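Local coordinates for protein N-acetyltransferase (Staphylococcus aureus subsp. aureus, PDB 4M85) that probably transfers an acetyl group from acetyl-coenzyme A to an amine, as a member of the GNAT family, at residues R6-E11 with I60-V65. Sequence-based numbering, arbitrary orientation.
Sequences RQARPE and ILVYEV
Arg6 and Val62 form an antiparallel hydrogen-bonded pair where strand 4-7, one of the two edge strands of the GNAT sheet, pairs with strand 60-65. Arg6 N donates to Val62 O at 3.1 Å, and Val62 N returns a bond to Arg6 O. Past the non-hydrogen-bonded pair Gln7 and Leu61, Ala8 N donates a hydrogen bond to Ile60 O (2.9 Å) as the chain turns toward helix 13-26. Over the sheet, the Arg6 side chain starts with CG between backbone N and carbonyl carbon (chi1 52°) and then runs extended to Glu64. Arg6 NE and NH2 grip the single oxygen Glu64 OE1 side-on, NE at 2.6 Å, with OE1 close to the guanidinium plane; the carboxylate is turned 67° from that plane. Val62 CG2 lies 3.5 Å above one face of the Arg6 guanidinium, while Arg9 NH1 sits over the other. Arg6 NH1 bonds Gln7 O and makes a salt bridge with Asp12. Small Ala8 lets its CB fit against Ile60 CB (3.8 Å) and Val62 CG1, beside Ile16. Arginine, with its several N-H groups, thus ties the edge strand to both its neighbour and the following turn, and the carboxylates of Glu64 and Asp12 probably offset the charge of the closely placed Arg6 and Arg9.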
ATOM      1  N   ARG A   6      -8.166   9.401  -9.072  1.00 19.96           N
ATOM      2  CA  ARG A   6      -7.841   8.841 -10.379  1.00 20.65           C
ATOM      3  C   ARG A   6      -6.752   7.791 -10.275  1.00 21.26           C
ATOM      4  O   ARG A   6      -6.070   7.673  -9.239  1.00 18.55           O
ATOM      5  CB  ARG A   6      -7.356   9.952 -11.325  1.00 21.04           C
ATOM      6  CG  ARG A   6      -6.234  10.807 -10.739  1.00 22.12           C
ATOM      7  CD  ARG A   6      -5.393  11.537 -11.783  1.00 22.19           C
ATOM      8  NE  ARG A   6      -4.318  12.303 -11.142  1.00 22.16           N
ATOM      9  CZ  ARG A   6      -3.081  11.847 -10.922  1.00 21.85           C
ATOM     10  NH1 ARG A   6      -2.719  10.620 -11.280  1.00 21.74           N
ATOM     11  NH2 ARG A   6      -2.198  12.619 -10.325  1.00 21.68           N
ATOM     12  N   GLN A   7      -6.561   7.053 -11.368  1.00 23.47           N
ATOM     13  CA  GLN A   7      -5.472   6.103 -11.449  1.00 24.41           C
ATOM     14  C   GLN A   7      -4.160   6.844 -11.348  1.00 23.38           C
ATOM     15  O   GLN A   7      -3.998   7.928 -11.905  1.00 23.80           O
ATOM     16  CB  GLN A   7      -5.493   5.318 -12.755  1.00 28.06           C
ATOM     17  CG  GLN A   7      -6.443   4.143 -12.786  1.00 32.22           C
ATOM     18  CD  GLN A   7      -6.038   2.981 -11.884  1.00 33.76           C
ATOM     19  OE1 GLN A   7      -6.914   2.284 -11.376  1.00 36.88           O
ATOM     20  NE2 GLN A   7      -4.728   2.766 -11.680  1.00 33.55           N
ATOM     21  N   ALA A   8      -3.212   6.239 -10.636  1.00 22.38           N
ATOM     22  CA  ALA A   8      -1.857   6.750 -10.557  1.00 20.70           C
ATOM     23  C   ALA A   8      -1.257   6.774 -11.960  1.00 20.89           C
ATOM     24  O   ALA A   8      -1.657   5.997 -12.826  1.00 19.82           O
ATOM     25  CB  ALA A   8      -1.029   5.861  -9.646  1.00 21.14           C
ATOM     26  N   ARG A   9      -0.345   7.704 -12.199  1.00 21.14           N
ATOM     27  CA  ARG A   9       0.442   7.723 -13.416  1.00 21.77           C
ATOM     28  C   ARG A   9       1.907   7.611 -13.022  1.00 21.45           C
ATOM     29  O   ARG A   9       2.251   7.860 -11.868  1.00 19.55           O
ATOM     30  CB  ARG A   9       0.236   9.037 -14.145  1.00 24.61           C
ATOM     31  CG  ARG A   9      -1.189   9.321 -14.597  1.00 26.34           C
ATOM     32  CD  ARG A   9      -1.217  10.644 -15.361  1.00 27.94           C
ATOM     33  NE  ARG A   9      -2.564  11.220 -15.415  1.00 30.85           N
ATOM     34  CZ  ARG A   9      -2.985  12.295 -14.736  1.00 31.16           C
ATOM     35  NH1 ARG A   9      -2.197  12.971 -13.921  1.00 31.53           N
ATOM     36  NH2 ARG A   9      -4.232  12.703 -14.892  1.00 35.54           N
ATOM     37  N   PRO A  10       2.782   7.261 -13.979  1.00 21.70           N
ATOM     38  CA  PRO A  10       4.206   7.071 -13.663  1.00 21.45           C
ATOM     39  C   PRO A  10       4.821   8.225 -12.882  1.00 22.53           C
ATOM     40  O   PRO A  10       5.607   8.006 -11.958  1.00 19.94           O
ATOM     41  CB  PRO A  10       4.837   6.955 -15.051  1.00 21.64           C
ATOM     42  CG  PRO A  10       3.783   6.252 -15.856  1.00 22.00           C
ATOM     43  CD  PRO A  10       2.455   6.738 -15.322  1.00 21.54           C
ATOM     44  N   GLU A  11       4.450   9.445 -13.263  1.00 24.40           N
ATOM     45  CA  GLU A  11       4.967  10.665 -12.630  1.00 26.62           C
ATOM     46  C   GLU A  11       4.508  10.873 -11.185  1.00 24.79           C
ATOM     47  O   GLU A  11       5.055  11.731 -10.468  1.00 23.94           O
ATOM     48  CB  GLU A  11       4.633  11.911 -13.462  1.00 31.26           C
ATOM     49  CG  GLU A  11       3.317  11.835 -14.238  1.00 37.17           C
ATOM     50  CD  GLU A  11       3.449  11.003 -15.514  1.00 41.06           C
ATOM     51  OE1 GLU A  11       4.465  11.170 -16.234  1.00 49.13           O
ATOM     52  OE2 GLU A  11       2.570  10.164 -15.779  1.00 41.54           O
ATOM     53  N   ILE A  60      -2.656   1.367  -8.131  1.00 17.76           N
ATOM     54  CA  ILE A  60      -2.781   2.509  -7.231  1.00 16.92           C
ATOM     55  C   ILE A  60      -3.784   3.536  -7.740  1.00 16.80           C
ATOM     56  O   ILE A  60      -3.745   3.919  -8.914  1.00 15.82           O
ATOM     57  CB  ILE A  60      -1.408   3.177  -6.989  1.00 16.92           C
ATOM     58  CG1 ILE A  60      -0.415   2.138  -6.415  1.00 16.46           C
ATOM     59  CG2 ILE A  60      -1.565   4.404  -6.069  1.00 16.72           C
ATOM     60  CD1 ILE A  60       0.992   2.645  -6.140  1.00 16.51           C
ATOM     61  N   LEU A  61      -4.685   3.961  -6.834  1.00 17.48           N
ATOM     62  CA  LEU A  61      -5.479   5.182  -7.006  1.00 17.79           C
ATOM     63  C   LEU A  61      -4.916   6.278  -6.101  1.00 18.14           C
ATOM     64  O   LEU A  61      -4.537   6.024  -4.959  1.00 18.87           O
ATOM     65  CB  LEU A  61      -6.968   4.990  -6.674  1.00 18.14           C
ATOM     66  CG  LEU A  61      -7.731   3.878  -7.380  1.00 18.78           C
ATOM     67  CD1 LEU A  61      -9.139   3.890  -6.840  1.00 19.31           C
ATOM     68  CD2 LEU A  61      -7.758   4.067  -8.892  1.00 19.44           C
ATOM     69  N   VAL A  62      -4.860   7.499  -6.620  1.00 17.73           N
ATOM     70  CA  VAL A  62      -4.366   8.622  -5.854  1.00 17.89           C
ATOM     71  C   VAL A  62      -5.488   9.628  -5.672  1.00 18.31           C
ATOM     72  O   VAL A  62      -6.400   9.714  -6.521  1.00 18.36           O
ATOM     73  CB  VAL A  62      -3.135   9.312  -6.500  1.00 17.21           C
ATOM     74  CG1 VAL A  62      -2.000   8.307  -6.681  1.00 17.85           C
ATOM     75  CG2 VAL A  62      -3.468   9.918  -7.852  1.00 17.82           C
ATOM     76  N   TYR A  63      -5.396  10.356  -4.558  1.00 18.21           N
ATOM     77  CA  TYR A  63      -6.188  11.565  -4.313  1.00 19.99           C
ATOM     78  C   TYR A  63      -5.306  12.791  -4.588  1.00 20.02           C
ATOM     79  O   TYR A  63      -4.368  13.084  -3.850  1.00 18.68           O
ATOM     80  CB  TYR A  63      -6.728  11.595  -2.887  1.00 20.00           C
ATOM     81  CG  TYR A  63      -7.903  12.538  -2.695  1.00 21.85           C
ATOM     82  CD1 TYR A  63      -7.711  13.920  -2.648  1.00 23.09           C
ATOM     83  CD2 TYR A  63      -9.210  12.051  -2.542  1.00 23.32           C
ATOM     84  CE1 TYR A  63      -8.788  14.798  -2.463  1.00 23.84           C
ATOM     85  CE2 TYR A  63     -10.290  12.919  -2.376  1.00 24.65           C
ATOM     86  CZ  TYR A  63     -10.068  14.301  -2.335  1.00 25.30           C
ATOM     87  OH  TYR A  63     -11.118  15.187  -2.142  1.00 25.22           O
ATOM     88  N   GLU A  64      -5.616  13.476  -5.674  1.00 21.43           N
ATOM     89  CA  GLU A  64      -4.882  14.643  -6.108  1.00 23.47           C
ATOM     90  C   GLU A  64      -5.570  15.915  -5.578  1.00 25.13           C
ATOM     91  O   GLU A  64      -6.734  16.145  -5.873  1.00 25.83           O
ATOM     92  CB  GLU A  64      -4.823  14.644  -7.630  1.00 25.51           C
ATOM     93  CG  GLU A  64      -3.985  15.768  -8.222  1.00 27.90           C
ATOM     94  CD  GLU A  64      -4.114  15.850  -9.715  1.00 30.69           C
ATOM     95  OE1 GLU A  64      -4.087  14.785 -10.386  1.00 34.09           O
ATOM     96  OE2 GLU A  64      -4.255  16.990 -10.218  1.00 30.24           O
ATOM     97  N   VAL A  65      -4.840  16.697  -4.785  1.00 25.53           N
ATOM     98  CA  VAL A  65      -5.265  17.996  -4.268  1.00 29.81           C
ATOM     99  C   VAL A  65      -4.308  19.099  -4.762  1.00 30.57           C
ATOM    100  O   VAL A  65      -3.071  19.043  -4.533  1.00 27.19           O
ATOM    101  CB  VAL A  65      -5.219  18.041  -2.711  1.00 30.66           C
ATOM    102  CG1 VAL A  65      -5.659  19.402  -2.191  1.00 32.96           C
ATOM    103  CG2 VAL A  65      -6.092  16.968  -2.093  1.00 31.01           C
TER